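Local coordinates for VP4 CORE protein (Bluetongue virus, PDB 2JHP), which caps the viral messenger RNA in the virus core, combining guanylyltransferase and methyltransferase activities in a single chain, at residues N104-G107 / R108-R112; V348-H351 / M352-D355; F569-F572 / K573-L576; K360-S363 / R364-R367; L37-E40 / N41-A45. All blocks are in the same frame, centred on the assembly; numbering follows the deposited sequence.

All five interactions are local ones, each within a single run of chain, and no two of them touch. Interactions 1 and 2 have side chains within about 10 to 14 Å of bound ligands. The side chain of Ile111 in interaction 1 is about 10 Å from a guanine, and that of Arg350 in interaction 2 is about 12 Å from one. The side chain of Met352 is about 13 Å from an S-adenosyl-L-homocysteine. At these distances neither contact appears to line a pocket. The centres of interactions 2 and 4 are 24 Å apart. The centres of interactions 1 and 5 are also 24 Å apart, and those of 3 and 5 are 25 Å apart. Interactions 3 and 4 are the most distant pair, with centres 66 Å apart, across the elongated chain.

Interaction 1: N104-G107 / R108-R112; sequences NEIG and RRRIR
Glu105 and Arg108 form the ion pair of this helical turn. Glu105 OE1 is 3.6 Å from Arg108 NH1, so the salt bridge is long. The oxygen arrives at the edge of the guanidinium, near its plane. The carboxylate is turned 68° from that plane. Glu105 bends at chi2 (61°), which brings the carboxylate back toward the next turn. Its other oxygen, OE2, is 4.1 Å from Arg109 NH2. It stands well out of the guanidinium plane, so this is an attraction of charges alone.

The aliphatic contacts are four residues apart. Asn104 CB lies over one face of the Arg108 guanidinium, 3.5 Å from NH2. Ile106 and Arg110 run side by side. Ile106 CG2 meets the Arg110 guanidinium at its edge, 4.1 Å from NE.

The backbone bonds are those of an alpha helix, here the helix 99-112. Arg108 N binds Asn104 O at 2.9 Å, and Arg110 N binds Ile106 O at 2.7 Å. Arg109 N and Ile111 N continue the pattern with Glu105 O and Gly107 O.

Stronger ionic partners come from elsewhere in the chain: Arg110 makes salt bridges with Asp492 and Asp47. Within the turn, Glu105 probably offsets part of the positive charge of a very arginine-rich surface. Its ion pairing is loose, and the main-chain bonds hold the turn.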
loop_
_atom_site.group_PDB
_atom_site.type_symbol
_atom_site.label_atom_id
_atom_site.label_comp_id
_atom_site.label_asym_id
_atom_site.label_seq_id
_atom_site.Cartn_x
_atom_site.Cartn_y
_atom_site.Cartn_z
ATOM N N ASN A 104 -15.080 18.816 8.746
ATOM C CA ASN A 104 -14.736 18.431 7.366
ATOM C C ASN A 104 -13.248 18.580 7.086
ATOM O O ASN A 104 -12.675 17.798 6.326
ATOM C CB ASN A 104 -15.517 19.268 6.353
ATOM C CG ASN A 104 -17.023 19.020 6.395
ATOM O OD1 ASN A 104 -17.796 19.944 6.605
ATOM N ND2 ASN A 104 -17.437 17.784 6.164
ATOM N N GLU A 105 -12.631 19.593 7.694
ATOM C CA GLU A 105 -11.180 19.745 7.623
ATOM C C GLU A 105 -10.474 18.543 8.243
ATOM O O GLU A 105 -9.614 17.932 7.598
ATOM C CB GLU A 105 -10.708 21.035 8.288
ATOM C CG GLU A 105 -9.257 21.354 7.983
ATOM C CD GLU A 105 -9.008 21.547 6.497
ATOM O OE1 GLU A 105 -9.693 22.399 5.896
ATOM O OE2 GLU A 105 -8.133 20.852 5.929
ATOM N N ILE A 106 -10.850 18.203 9.476
ATOM C CA ILE A 106 -10.346 16.999 10.141
ATOM C C ILE A 106 -10.550 15.767 9.274
ATOM O O ILE A 106 -9.610 15.020 9.018
ATOM C CB ILE A 106 -10.991 16.758 11.523
ATOM C CG1 ILE A 106 -10.801 17.981 12.434
ATOM C CG2 ILE A 106 -10.402 15.507 12.165
ATOM C CD1 ILE A 106 -11.397 17.822 13.829
ATOM N N GLY A 107 -11.775 15.586 8.800
ATOM C CA GLY A 107 -12.136 14.416 8.008
ATOM C C GLY A 107 -11.362 14.244 6.720
ATOM O O GLY A 107 -10.907 13.138 6.415
ATOM N N ARG A 108 -11.219 15.328 5.957
ATOM C CA ARG A 108 -10.434 15.287 4.718
ATOM C C ARG A 108 -8.977 14.926 4.998
ATOM O O ARG A 108 -8.435 13.984 4.390
ATOM C CB ARG A 108 -10.508 16.613 3.950
ATOM C CG ARG A 108 -11.868 16.933 3.374
ATOM C CD ARG A 108 -11.809 18.184 2.530
ATOM N NE ARG A 108 -13.054 18.943 2.614
ATOM C CZ ARG A 108 -13.203 20.077 3.296
ATOM N NH1 ARG A 108 -12.179 20.609 3.957
ATOM N NH2 ARG A 108 -14.385 20.691 3.308
ATOM N N ARG A 109 -8.349 15.646 5.930
ATOM C CA ARG A 109 -6.953 15.354 6.268
ATOM C C ARG A 109 -6.844 13.957 6.854
ATOM O O ARG A 109 -5.882 13.243 6.620
ATOM C CB ARG A 109 -6.358 16.391 7.220
ATOM C CG ARG A 109 -4.971 15.999 7.735
ATOM C CD ARG A 109 -3.828 16.351 6.788
ATOM N NE ARG A 109 -3.347 17.695 7.099
ATOM C CZ ARG A 109 -3.742 18.809 6.486
ATOM N NH1 ARG A 109 -3.243 19.976 6.870
ATOM N NH2 ARG A 109 -4.626 18.767 5.490
ATOM N N ARG A 110 -7.872 13.543 7.577
ATOM C CA ARG A 110 -7.922 12.185 8.101
ATOM C C ARG A 110 -7.883 11.103 6.984
ATOM O O ARG A 110 -7.159 10.105 7.101
ATOM C CB ARG A 110 -9.150 12.028 8.977
ATOM C CG ARG A 110 -8.956 11.046 10.044
ATOM C CD ARG A 110 -8.910 11.702 11.382
ATOM N NE ARG A 110 -10.095 11.428 12.190
ATOM C CZ ARG A 110 -10.391 10.277 12.782
ATOM N NH1 ARG A 110 -9.636 9.193 12.695
ATOM N NH2 ARG A 110 -11.473 10.225 13.488
ATOM N N ILE A 111 -8.646 11.311 5.910
ATOM C CA ILE A 111 -8.617 10.403 4.756
ATOM C C ILE A 111 -7.240 10.383 4.095
ATOM O O ILE A 111 -6.766 9.326 3.668
ATOM C CB ILE A 111 -9.704 10.742 3.695
ATOM C CG1 ILE A 111 -11.102 10.404 4.231
ATOM C CG2 ILE A 111 -9.423 9.983 2.385
ATOM C CD1 ILE A 111 -12.240 10.781 3.293
ATOM N N ARG A 112 -6.593 11.545 4.028
ATOM C CA ARG A 112 -5.231 11.633 3.490
ATOM C C ARG A 112 -4.175 10.894 4.327
ATOM O O ARG A 112 -3.178 10.433 3.787
ATOM C CB ARG A 112 -4.818 13.089 3.284
ATOM C CG ARG A 112 -5.617 13.827 2.202
ATOM C CD ARG A 112 -5.122 13.503 0.787
ATOM N NE ARG A 112 -6.040 13.979 -0.247
ATOM C CZ ARG A 112 -6.072 15.225 -0.720
ATOM N NH1 ARG A 112 -5.235 16.147 -0.253
ATOM N NH2 ARG A 112 -6.949 15.556 -1.663
#

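Interaction 2: V348-H351 / M352-D355; sequences VDRH and MHPD
Arg350 and His353 make the close-packed half of this turn. Arg350 CB is 3.8 Å from His353 CD2, and the ring presents its edge to the Arg350 backbone. CB and CG of Arg350 make the contact, while its guanidinium leads away. Both residues are buried. The chain forms a type I beta turn from Arg350 to His353, with His353 N placed 3.0 Å from Arg350 O. That bond is less certain, because the position of the oxygen is in some doubt.

The other side is exposed. There the neighbours His351 and Met352 lie alongside each other, pointing the same way. Met352 SD sits over one face of the His351 ring, 4.3 Å from its centroid and 25° off the normal. The His351 chi1 of 89° stands the ring beside the Met352 chain, where SD can lie over its face. Just before, Asp349 OD1 accepts from His351 N at 3.0 Å. This is an Asx turn.

The turn lies in the loop between strands 335-341 and 357-362. On its buried side, Arg350 reaches the end of helix 380-391, binding Leu390 O and His391 ND1, and forms a salt bridge with Glu259. His353 ND1 bonds to the hydroxyl of Tyr322 on strand 322-324, and its ring meets His389 edge-to-face.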
loop_
_atom_site.group_PDB
_atom_site.type_symbol
_atom_site.label_atom_id
_atom_site.label_comp_id
_atom_site.label_asym_id
_atom_site.label_seq_id
_atom_site.Cartn_x
_atom_site.Cartn_y
_atom_site.Cartn_z
ATOM N N VAL A 348 11.476 -8.393 -14.911
ATOM C CA VAL A 348 10.105 -8.795 -14.638
ATOM C C VAL A 348 9.743 -9.967 -15.538
ATOM O O VAL A 348 9.897 -9.891 -16.767
ATOM C CB VAL A 348 9.095 -7.637 -14.878
ATOM C CG1 VAL A 348 7.654 -8.135 -14.789
ATOM C CG2 VAL A 348 9.317 -6.511 -13.874
ATOM N N ASP A 349 9.249 -11.037 -14.918
ATOM C CA ASP A 349 8.737 -12.174 -15.670
ATOM C C ASP A 349 7.403 -11.841 -16.373
ATOM O O ASP A 349 6.321 -11.910 -15.768
ATOM C CB ASP A 349 8.601 -13.406 -14.770
ATOM C CG ASP A 349 8.188 -14.636 -15.532
ATOM O OD1 ASP A 349 8.030 -14.544 -16.773
ATOM O OD2 ASP A 349 8.018 -15.691 -14.886
ATOM N N ARG A 350 7.500 -11.491 -17.653
ATOM C CA ARG A 350 6.328 -11.184 -18.451
ATOM C C ARG A 350 5.891 -12.352 -19.326
ATOM O O ARG A 350 5.170 -12.149 -20.288
ATOM C CB ARG A 350 6.578 -9.942 -19.313
ATOM C CG ARG A 350 6.716 -8.652 -18.517
ATOM C CD ARG A 350 6.974 -7.464 -19.400
ATOM N NE ARG A 350 7.231 -6.293 -18.574
ATOM C CZ ARG A 350 8.445 -5.864 -18.228
ATOM N NH1 ARG A 350 9.544 -6.498 -18.650
ATOM N NH2 ARG A 350 8.557 -4.795 -17.452
ATOM N N HIS A 351 6.285 -13.576 -18.981
ATOM C CA HIS A 351 5.912 -14.727 -19.811
ATOM C C HIS A 351 4.398 -14.903 -19.959
ATOM O O HIS A 351 3.940 -15.337 -21.007
ATOM C CB HIS A 351 6.654 -16.024 -19.417
ATOM C CG HIS A 351 5.979 -16.846 -18.356
ATOM N ND1 HIS A 351 5.381 -18.060 -18.627
ATOM C CD2 HIS A 351 5.851 -16.658 -17.020
ATOM C CE1 HIS A 351 4.894 -18.573 -17.510
ATOM N NE2 HIS A 351 5.169 -17.744 -16.519
ATOM N N MET A 352 3.630 -14.504 -18.945
ATOM C CA MET A 352 2.161 -14.565 -19.000
ATOM C C MET A 352 1.559 -13.762 -20.148
ATOM O O MET A 352 0.498 -14.113 -20.658
ATOM C CB MET A 352 1.523 -14.151 -17.668
ATOM C CG MET A 352 1.579 -15.223 -16.561
ATOM S SD MET A 352 1.202 -16.899 -17.133
ATOM C CE MET A 352 1.264 -17.803 -15.582
ATOM N N HIS A 353 2.228 -12.683 -20.546
ATOM C CA HIS A 353 1.845 -11.948 -21.751
ATOM C C HIS A 353 2.339 -12.741 -22.949
ATOM O O HIS A 353 3.532 -13.030 -23.048
ATOM C CB HIS A 353 2.448 -10.543 -21.753
ATOM C CG HIS A 353 2.124 -9.758 -20.522
ATOM N ND1 HIS A 353 0.924 -9.100 -20.355
ATOM C CD2 HIS A 353 2.834 -9.547 -19.388
ATOM C CE1 HIS A 353 0.914 -8.506 -19.176
ATOM N NE2 HIS A 353 2.060 -8.763 -18.568
ATOM N N PRO A 354 1.420 -13.126 -23.853
ATOM C CA PRO A 354 1.835 -13.949 -24.998
ATOM C C PRO A 354 2.898 -13.272 -25.869
ATOM O O PRO A 354 2.808 -12.071 -26.139
ATOM C CB PRO A 354 0.537 -14.170 -25.783
ATOM C CG PRO A 354 -0.429 -13.183 -25.270
ATOM C CD PRO A 354 -0.026 -12.840 -23.865
ATOM N N ASP A 355 3.901 -14.056 -26.263
ATOM C CA ASP A 355 4.948 -13.658 -27.213
ATOM C C ASP A 355 4.337 -12.870 -28.366
ATOM O O ASP A 355 3.233 -13.184 -28.815
ATOM C CB ASP A 355 5.628 -14.914 -27.773
ATOM C CG ASP A 355 7.143 -14.887 -27.621
ATOM O OD1 ASP A 355 7.795 -13.921 -28.088
ATOM O OD2 ASP A 355 7.685 -15.853 -27.031
#

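Interaction 3: F569-F572 / K573-L576; sequences FWWF and KMIL
Trp571 O accepts from two backbone N-H groups of the next turn. The better bond runs from Ile575 N to Trp571 O, 3.0 Å. The other, from Met574 N, is weak, with an N-H...O angle of 122°. Met574 N is itself shared, since it also donates to Trp570 O at 2.8 Å. Lys573 N is taken by Phe569 O at 3.0 Å. Leu576 N reaches Phe572 O weakly, at 3.4 Å.

These bonds belong to helix 568-576, which packs among helices 551-561, 612-625 and 635-641. One turn apart on it, Ile575 lies over Trp571 in a CH-pi contact. Ile575 CG1 is 3.6 Å from the centroid of the six-membered ring, 10° off the normal. Ile575 CD1 continues over the same ring, 3.7 Å from Trp571 CZ2. Met574 adds a more distant Met-aromatic contact, with SD 5.2 Å from the centroid of the five-membered ring of Trp571. Its chi1 of 89° and the bend at chi2 place SD above that ring.

Outside the turn, Trp570 NE1 donates weakly to Val512 O, and Trp570 N is bonded to Asp567 OD2. At the other end Ile575 O is bonded to Ser579 OG.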
loop_
_atom_site.group_PDB
_atom_site.type_symbol
_atom_site.label_atom_id
_atom_site.label_comp_id
_atom_site.label_asym_id
_atom_site.label_seq_id
_atom_site.Cartn_x
_atom_site.Cartn_y
_atom_site.Cartn_z
ATOM N N PHE A 569 1.042 -14.881 22.427
ATOM C CA PHE A 569 2.316 -15.532 22.746
ATOM C C PHE A 569 3.211 -14.624 23.579
ATOM O O PHE A 569 3.699 -15.015 24.623
ATOM C CB PHE A 569 3.050 -15.942 21.474
ATOM C CG PHE A 569 3.651 -17.301 21.550
ATOM C CD1 PHE A 569 3.264 -18.301 20.662
ATOM C CD2 PHE A 569 4.582 -17.596 22.525
ATOM C CE1 PHE A 569 3.811 -19.574 20.747
ATOM C CE2 PHE A 569 5.124 -18.842 22.610
ATOM C CZ PHE A 569 4.748 -19.843 21.720
ATOM N N TRP A 570 3.418 -13.402 23.100
ATOM C CA TRP A 570 4.202 -12.397 23.811
ATOM C C TRP A 570 3.546 -12.032 25.154
ATOM O O TRP A 570 4.227 -11.911 26.177
ATOM C CB TRP A 570 4.365 -11.184 22.894
ATOM C CG TRP A 570 4.997 -9.980 23.476
ATOM C CD1 TRP A 570 5.619 -9.871 24.687
ATOM C CD2 TRP A 570 5.119 -8.703 22.842
ATOM N NE1 TRP A 570 6.102 -8.592 24.856
ATOM C CE2 TRP A 570 5.806 -7.857 23.736
ATOM C CE3 TRP A 570 4.712 -8.191 21.596
ATOM C CZ2 TRP A 570 6.088 -6.524 23.434
ATOM C CZ3 TRP A 570 4.988 -6.862 21.300
ATOM C CH2 TRP A 570 5.679 -6.049 22.213
ATOM N N TRP A 571 2.223 -11.884 25.138
ATOM C CA TRP A 571 1.454 -11.576 26.345
ATOM C C TRP A 571 1.591 -12.677 27.408
ATOM O O TRP A 571 1.943 -12.389 28.546
ATOM C CB TRP A 571 -0.013 -11.305 25.997
ATOM C CG TRP A 571 -0.735 -10.510 27.025
ATOM C CD1 TRP A 571 -0.702 -9.156 27.186
ATOM C CD2 TRP A 571 -1.614 -11.015 28.034
ATOM N NE1 TRP A 571 -1.505 -8.784 28.236
ATOM C CE2 TRP A 571 -2.071 -9.907 28.779
ATOM C CE3 TRP A 571 -2.050 -12.303 28.393
ATOM C CZ2 TRP A 571 -2.942 -10.045 29.862
ATOM C CZ3 TRP A 571 -2.920 -12.438 29.463
ATOM C CH2 TRP A 571 -3.353 -11.318 30.185
ATOM N N PHE A 572 1.352 -13.933 27.030
ATOM C CA PHE A 572 1.580 -15.057 27.941
ATOM C C PHE A 572 3.021 -15.066 28.435
ATOM O O PHE A 572 3.293 -15.458 29.579
ATOM C CB PHE A 572 1.251 -16.405 27.285
ATOM C CG PHE A 572 -0.224 -16.650 27.073
ATOM C CD1 PHE A 572 -1.164 -16.254 28.021
ATOM C CD2 PHE A 572 -0.672 -17.309 25.932
ATOM C CE1 PHE A 572 -2.522 -16.492 27.823
ATOM C CE2 PHE A 572 -2.027 -17.553 25.731
ATOM C CZ PHE A 572 -2.952 -17.142 26.679
ATOM N N LYS A 573 3.953 -14.638 27.588
ATOM C CA LYS A 573 5.357 -14.621 27.995
ATOM C C LYS A 573 5.612 -13.498 28.998
ATOM O O LYS A 573 6.418 -13.653 29.907
ATOM C CB LYS A 573 6.298 -14.525 26.793
ATOM C CG LYS A 573 7.691 -15.059 27.091
ATOM C CD LYS A 573 8.645 -14.994 25.900
ATOM C CE LYS A 573 10.088 -15.285 26.334
ATOM N NZ LYS A 573 11.065 -14.971 25.242
ATOM N N MET A 574 4.898 -12.385 28.850
ATOM C CA MET A 574 5.095 -11.234 29.730
ATOM C C MET A 574 4.469 -11.473 31.106
ATOM O O MET A 574 4.965 -10.969 32.114
ATOM C CB MET A 574 4.612 -9.918 29.069
ATOM C CG MET A 574 3.162 -9.536 29.266
ATOM S SD MET A 574 2.819 -8.794 30.866
ATOM C CE MET A 574 4.294 -7.836 31.104
ATOM N N ILE A 575 3.395 -12.261 31.126
ATOM C CA ILE A 575 2.617 -12.535 32.336
ATOM C C ILE A 575 3.357 -13.470 33.297
ATOM O O ILE A 575 3.499 -13.161 34.481
ATOM C CB ILE A 575 1.205 -13.124 31.990
ATOM C CG1 ILE A 575 0.344 -12.111 31.214
ATOM C CG2 ILE A 575 0.472 -13.624 33.242
ATOM C CD1 ILE A 575 0.015 -10.831 31.960
ATOM N N LEU A 576 3.835 -14.597 32.772
ATOM C CA LEU A 576 4.444 -15.648 33.589
ATOM C C LEU A 576 5.933 -15.430 33.832
ATOM O O LEU A 576 6.398 -15.488 34.975
ATOM C CB LEU A 576 4.226 -17.018 32.943
ATOM C CG LEU A 576 2.847 -17.281 32.338
ATOM C CD1 LEU A 576 2.864 -18.568 31.532
ATOM C CD2 LEU A 576 1.759 -17.316 33.407
#

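Interaction 4: K360-S363 / R364-R367; sequences KVVS and RDVR
Val362 O accepts from Asp365 N and Val366 N as the chain passes from strand to helix. Asp365 N is 3.0 Å from Val362 O, well above the carbonyl plane. Val366 N is 3.3 Å from Val362 O, in that plane. Arg367 N approaches Ser363 O at 2.6 Å, but the bond is weak, with an N-H...O angle of 121°.

Among the side chains, Val361 CG2 meets Val366 CG2 at 3.8 Å, in an apolar contact. Val362 lies alongside Asp365, with Val362 CB 3.5 Å from Asp365 OD2. Val362 CG1 is 3.6 Å from Arg364 NH1, at the guanidinium edge. The bend of Arg364 at chi3 (-65°) goes with this placing of NH1. Ser363 CB sits over one face of the Arg367 guanidinium. The polar ends are bound elsewhere: Ser363 OG to Lys313 O, and Arg367 NH2 to Pro310 O.

The arrangement is a strand-to-helix junction. Val362 holds the N-cap position of helix 363-373, directly after strand 357-362, which pairs antiparallel with strand 315-320.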
loop_
_atom_site.group_PDB
_atom_site.type_symbol
_atom_site.label_atom_id
_atom_site.label_comp_id
_atom_site.label_asym_id
_atom_site.label_seq_id
_atom_site.Cartn_x
_atom_site.Cartn_y
_atom_site.Cartn_z
ATOM N N LYS A 360 -4.456 -10.498 -36.608
ATOM C CA LYS A 360 -5.475 -9.894 -37.459
ATOM C C LYS A 360 -6.198 -8.850 -36.632
ATOM O O LYS A 360 -6.473 -9.075 -35.453
ATOM C CB LYS A 360 -6.469 -10.946 -37.967
ATOM C CG LYS A 360 -7.393 -10.450 -39.080
ATOM C CD LYS A 360 -8.431 -11.494 -39.480
ATOM C CE LYS A 360 -9.719 -11.374 -38.663
ATOM N NZ LYS A 360 -10.895 -11.963 -39.385
ATOM N N VAL A 361 -6.503 -7.713 -37.248
ATOM C CA VAL A 361 -7.218 -6.636 -36.563
ATOM C C VAL A 361 -8.337 -6.031 -37.420
ATOM O O VAL A 361 -8.113 -5.630 -38.567
ATOM C CB VAL A 361 -6.237 -5.554 -35.985
ATOM C CG1 VAL A 361 -4.969 -5.449 -36.818
ATOM C CG2 VAL A 361 -6.910 -4.199 -35.834
ATOM N N VAL A 362 -9.545 -6.000 -36.860
ATOM C CA VAL A 362 -10.684 -5.359 -37.514
ATOM C C VAL A 362 -10.720 -3.893 -37.115
ATOM O O VAL A 362 -10.932 -3.564 -35.946
ATOM C CB VAL A 362 -12.054 -6.012 -37.167
ATOM C CG1 VAL A 362 -13.043 -5.799 -38.320
ATOM C CG2 VAL A 362 -11.920 -7.511 -36.872
ATOM N N SER A 363 -10.505 -3.024 -38.100
ATOM C CA SER A 363 -10.511 -1.577 -37.907
ATOM C C SER A 363 -11.644 -1.102 -37.006
ATOM O O SER A 363 -11.409 -0.356 -36.060
ATOM C CB SER A 363 -10.580 -0.862 -39.257
ATOM O OG SER A 363 -9.453 -1.184 -40.049
ATOM N N ARG A 364 -12.857 -1.567 -37.298
ATOM C CA ARG A 364 -14.080 -1.190 -36.585
ATOM C C ARG A 364 -14.009 -1.326 -35.054
ATOM O O ARG A 364 -14.525 -0.466 -34.331
ATOM C CB ARG A 364 -15.250 -2.013 -37.128
ATOM C CG ARG A 364 -16.485 -2.039 -36.237
ATOM C CD ARG A 364 -17.390 -3.242 -36.546
ATOM N NE ARG A 364 -17.975 -3.180 -37.884
ATOM C CZ ARG A 364 -17.521 -3.837 -38.951
ATOM N NH1 ARG A 364 -16.459 -4.636 -38.864
ATOM N NH2 ARG A 364 -18.149 -3.698 -40.118
ATOM N N ASP A 365 -13.391 -2.402 -34.567
ATOM C CA ASP A 365 -13.334 -2.672 -33.134
ATOM C C ASP A 365 -12.184 -1.900 -32.499
ATOM O O ASP A 365 -12.192 -1.577 -31.299
ATOM C CB ASP A 365 -13.172 -4.169 -32.888
ATOM C CG ASP A 365 -14.350 -4.967 -33.397
ATOM O OD1 ASP A 365 -15.475 -4.776 -32.884
ATOM O OD2 ASP A 365 -14.144 -5.788 -34.314
ATOM N N VAL A 366 -11.193 -1.613 -33.332
ATOM C CA VAL A 366 -10.059 -0.802 -32.952
ATOM C C VAL A 366 -10.430 0.687 -33.104
ATOM O O VAL A 366 -9.792 1.570 -32.536
ATOM C CB VAL A 366 -8.807 -1.277 -33.747
ATOM C CG1 VAL A 366 -8.109 -0.142 -34.452
ATOM C CG2 VAL A 366 -7.844 -2.043 -32.821
ATOM N N ARG A 367 -11.505 0.940 -33.843
ATOM C CA ARG A 367 -12.071 2.278 -34.005
ATOM C C ARG A 367 -12.906 2.638 -32.775
ATOM O O ARG A 367 -12.871 3.777 -32.309
ATOM C CB ARG A 367 -12.925 2.323 -35.273
ATOM C CG ARG A 367 -13.131 3.691 -35.892
ATOM C CD ARG A 367 -12.876 3.639 -37.401
ATOM N NE ARG A 367 -11.435 3.603 -37.671
ATOM C CZ ARG A 367 -10.883 3.341 -38.858
ATOM N NH1 ARG A 367 -11.638 3.067 -39.928
ATOM N NH2 ARG A 367 -9.559 3.346 -38.971
#

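Interaction 5: L37-E40 / N41-A45; sequences LWLE and NGKYA
Asn41 N donates to Leu37 O at 2.7 Å, in a nearly straight bond with an N-H...O angle of 165°. Gly42 N follows with a longer bond to Trp38 O, 3.3 Å. The pattern then tightens. Lys43 N turns back to Glu40 O at 3.1 Å, three residues away and above the plane of the carbonyl. A type I beta turn runs from Asn41 to Tyr44.

The chain is thus leaving helix 34-41 for strand 48-51. Together with strand 25-27, these elements make a beta-alpha-beta crossover in the parallel five-stranded sheet. On the strand 25-27 side, Trp26 touches Leu37, Glu40 and Asn41.

Glu40 and Lys43 meet mainly through the lysine methylenes. Glu40 OE2 is 3.3 Å from Lys43 CE but 4.3 Å from Lys43 NZ, beyond a salt bridge. Lys43 bends at chi4 (-48°), and NZ lies 3.7 Å from Leu39 O. Tyr44 comes up beside the same turn, with CE1 3.3 Å from Glu40 O; the oxygen is oblique to the ring.

The Asn41 amide is held from outside: OD1 is bonded to His5 NE2, and ND2 donates to His65 O. Trp38 NE1 donates to Arg519 O, and the Trp38 side chain touches helix 523-533.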
loop_
_atom_site.group_PDB
_atom_site.type_symbol
_atom_site.label_atom_id
_atom_site.label_comp_id
_atom_site.label_asym_id
_atom_site.label_seq_id
_atom_site.Cartn_x
_atom_site.Cartn_y
_atom_site.Cartn_z
ATOM N N LEU A 37 -5.655 8.848 32.649
ATOM C CA LEU A 37 -5.881 8.853 31.208
ATOM C C LEU A 37 -6.549 7.557 30.785
ATOM O O LEU A 37 -7.549 7.572 30.066
ATOM C CB LEU A 37 -4.569 9.000 30.435
ATOM C CG LEU A 37 -3.648 10.213 30.501
ATOM C CD1 LEU A 37 -2.578 10.025 29.443
ATOM C CD2 LEU A 37 -4.391 11.506 30.265
ATOM N N TRP A 38 -5.993 6.439 31.247
ATOM C CA TRP A 38 -6.479 5.131 30.850
ATOM C C TRP A 38 -7.950 4.921 31.226
ATOM O O TRP A 38 -8.741 4.465 30.393
ATOM C CB TRP A 38 -5.604 4.023 31.432
ATOM C CG TRP A 38 -5.963 2.678 30.905
ATOM C CD1 TRP A 38 -5.492 2.095 29.765
ATOM C CD2 TRP A 38 -6.887 1.747 31.482
ATOM N NE1 TRP A 38 -6.061 0.857 29.597
ATOM C CE2 TRP A 38 -6.921 0.617 30.636
ATOM C CE3 TRP A 38 -7.692 1.759 32.630
ATOM C CZ2 TRP A 38 -7.727 -0.497 30.902
ATOM C CZ3 TRP A 38 -8.493 0.650 32.899
ATOM C CH2 TRP A 38 -8.503 -0.463 32.035
ATOM N N LEU A 39 -8.318 5.252 32.463
ATOM C CA LEU A 39 -9.716 5.091 32.877
ATOM C C LEU A 39 -10.639 6.176 32.306
ATOM O O LEU A 39 -11.825 5.923 32.085
ATOM C CB LEU A 39 -9.882 4.897 34.397
ATOM C CG LEU A 39 -9.432 5.909 35.449
ATOM C CD1 LEU A 39 -10.532 6.929 35.748
ATOM C CD2 LEU A 39 -9.041 5.147 36.717
ATOM N N GLU A 40 -10.082 7.354 32.028
ATOM C CA GLU A 40 -10.851 8.418 31.396
ATOM C C GLU A 40 -11.144 8.159 29.935
ATOM O O GLU A 40 -12.297 8.203 29.518
ATOM C CB GLU A 40 -10.184 9.785 31.562
ATOM C CG GLU A 40 -10.650 10.530 32.805
ATOM C CD GLU A 40 -12.164 10.515 32.954
ATOM O OE1 GLU A 40 -12.873 10.690 31.932
ATOM O OE2 GLU A 40 -12.640 10.320 34.096
ATOM N N ASN A 41 -10.091 7.897 29.168
ATOM C CA ASN A 41 -10.202 7.578 27.743
ATOM C C ASN A 41 -11.144 6.394 27.487
ATOM O O ASN A 41 -11.873 6.385 26.495
ATOM C CB ASN A 41 -8.804 7.314 27.140
ATOM C CG ASN A 41 -8.764 7.481 25.617
ATOM O OD1 ASN A 41 -9.747 7.879 24.994
ATOM N ND2 ASN A 41 -7.616 7.175 25.018
ATOM N N GLY A 42 -11.147 5.418 28.398
ATOM C CA GLY A 42 -11.967 4.212 28.251
ATOM C C GLY A 42 -13.463 4.426 28.355
ATOM O O GLY A 42 -14.243 3.525 28.035
ATOM N N LYS A 43 -13.866 5.605 28.833
ATOM C CA LYS A 43 -15.284 5.968 28.955
ATOM C C LYS A 43 -15.900 6.314 27.602
ATOM O O LYS A 43 -17.122 6.265 27.435
ATOM C CB LYS A 43 -15.468 7.155 29.902
ATOM C CG LYS A 43 -15.054 6.884 31.328
ATOM C CD LYS A 43 -15.578 7.954 32.266
ATOM C CE LYS A 43 -14.847 7.950 33.605
ATOM N NZ LYS A 43 -14.723 6.601 34.233
ATOM N N TYR A 44 -15.051 6.651 26.635
ATOM C CA TYR A 44 -15.533 7.138 25.346
ATOM C C TYR A 44 -15.681 6.032 24.300
ATOM O O TYR A 44 -14.759 5.242 24.074
ATOM C CB TYR A 44 -14.629 8.267 24.845
ATOM C CG TYR A 44 -14.489 9.391 25.843
ATOM C CD1 TYR A 44 -13.275 9.627 26.488
ATOM C CD2 TYR A 44 -15.583 10.215 26.162
ATOM C CE1 TYR A 44 -13.140 10.656 27.412
ATOM C CE2 TYR A 44 -15.458 11.251 27.087
ATOM C CZ TYR A 44 -14.234 11.460 27.711
ATOM O OH TYR A 44 -14.097 12.474 28.629
ATOM N N ALA A 45 -16.854 5.984 23.667
ATOM C CA ALA A 45 -17.151 4.940 22.683
ATOM C C ALA A 45 -17.181 5.430 21.223
ATOM O O ALA A 45 -17.317 4.628 20.297
ATOM C CB ALA A 45 -18.430 4.228 23.048
#